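Local structure of silicatein alpha (Tethya aurantium, 6ZQ3) at residues A[52-55]-A[56-60]. The protein probably directs silica deposition in the spicules of a marine sponge, and is the mature enzyme domain of a papain-family cysteine-type hydrolase. Numbering follows the deposited sequence.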
# COMPACT_ATOMS: atom_id res chain seq x y z
N GLN A 52 -3.45 -9.46 8.10
CA GLN A 52 -3.01 -10.57 8.92
C GLN A 52 -3.04 -11.84 8.07
O GLN A 52 -2.16 -12.73 8.19
CB GLN A 52 -3.96 -10.68 10.11
CG GLN A 52 -3.54 -11.67 11.19
CD GLN A 52 -2.14 -11.46 11.71
OE1 GLN A 52 -1.69 -10.34 11.92
NE2 GLN A 52 -1.42 -12.56 11.94
N ASN A 53 -4.07 -11.91 7.23
CA ASN A 53 -4.25 -13.02 6.28
C ASN A 53 -2.99 -13.17 5.44
O ASN A 53 -2.47 -14.27 5.30
CB ASN A 53 -5.46 -12.74 5.39
CG ASN A 53 -5.96 -13.95 4.67
OD1 ASN A 53 -7.09 -13.97 4.20
ND2 ASN A 53 -5.13 -14.97 4.58
N ILE A 54 -2.50 -12.05 4.90
CA ILE A 54 -1.33 -12.04 4.05
C ILE A 54 -0.09 -12.41 4.86
O ILE A 54 0.81 -13.10 4.37
CB ILE A 54 -1.09 -10.66 3.40
CG1 ILE A 54 -1.91 -10.48 2.13
CG2 ILE A 54 0.35 -10.51 2.98
CD1 ILE A 54 -3.39 -10.45 2.36
N ILE A 55 -0.02 -11.91 6.09
CA ILE A 55 1.15 -12.20 6.93
C ILE A 55 1.23 -13.68 7.27
O ILE A 55 2.26 -14.31 7.04
CB ILE A 55 1.18 -11.34 8.21
CG1 ILE A 55 1.61 -9.92 7.85
CG2 ILE A 55 2.17 -11.90 9.23
CD1 ILE A 55 1.04 -8.84 8.76
N ASP A 56 0.14 -14.22 7.81
CA ASP A 56 0.11 -15.63 8.16
C ASP A 56 0.32 -16.59 6.98
O ASP A 56 0.96 -17.63 7.18
CB ASP A 56 -1.20 -15.98 8.85
CG ASP A 56 -1.38 -15.25 10.14
OD1 ASP A 56 -0.37 -14.71 10.65
OD2 ASP A 56 -2.53 -15.19 10.63
N CYS A 57 -0.20 -16.28 5.80
CA CYS A 57 -0.38 -17.34 4.76
C CYS A 57 0.47 -17.23 3.51
O CYS A 57 0.46 -18.13 2.68
CB CYS A 57 -1.84 -17.44 4.34
SG CYS A 57 -3.02 -17.37 5.71
N SER A 58 1.22 -16.14 3.35
CA SER A 58 2.00 -15.97 2.13
C SER A 58 3.47 -16.36 2.28
O SER A 58 4.27 -16.02 1.42
CB SER A 58 1.87 -14.53 1.62
OG SER A 58 2.66 -13.63 2.38
N VAL A 59 3.83 -17.09 3.33
CA VAL A 59 5.24 -17.52 3.51
C VAL A 59 5.71 -18.41 2.35
O VAL A 59 6.84 -18.25 1.89
CB VAL A 59 5.51 -18.20 4.87
CG1 VAL A 59 6.88 -18.86 4.91
CG2 VAL A 59 5.44 -17.17 5.97
N PRO A 60 4.85 -19.33 1.88
CA PRO A 60 5.21 -20.18 0.76
C PRO A 60 5.25 -19.48 -0.59
O PRO A 60 5.76 -20.08 -1.56
CB PRO A 60 4.14 -21.25 0.75
CG PRO A 60 3.55 -21.22 2.13
CD PRO A 60 3.58 -19.77 2.49
O HOH W 1 3.92 -13.68 4.76
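Gln52 O lies almost squarely over one face of the Asp56 carboxylate, 3.3 Å from Asp56 CG, while Gln52 NE2 comes to the oxygen edge, displaced to that same side; amide and carboxylate planes stand 64° apart. At this edge Gln52 NE2 gives Asp56 OD2 a 3.1 Å hydrogen bond on its syn side, nearly within the amide plane but 24° out of the carboxylate's. Gln52 CG leaves anti to the backbone N (chi1 -172°), and a bend at chi2 turns the amide forward along the helix. The same Gln52 O accepts Asp56 N-H at 2.8 Å, almost straight. Tyr90 OH bonds Asp56 OD2 and Ser97 N bonds OD1; Gln52 NE2 also bonds Lys95 O, and Gln52 OE1 Arg93 N. With an alanine here instead of Asp56, Ser97 N and Tyr90 OH would probably lose their carboxylate partner, and the Gln52 amide one bond fixing its rotation. This is short helix 51-57 of the papain fold, packed through Ile54 and Ile55 against helix 26-43. Cys57, disulfide-bonded to Cys99, brings SG into close contact with Asn53 ND2 (3.4 Å); Asn53 OD1 bonds Asp85 N. At the C-terminal end, Ser58 OG (2.8 Å) and Ser58 N (3.2 Å) grip Ile54 O from opposite faces of its carbonyl plane. A water bridges Ser58 OG to Ile55 O, and Asn63 ND2 also bonds that hydroxyl.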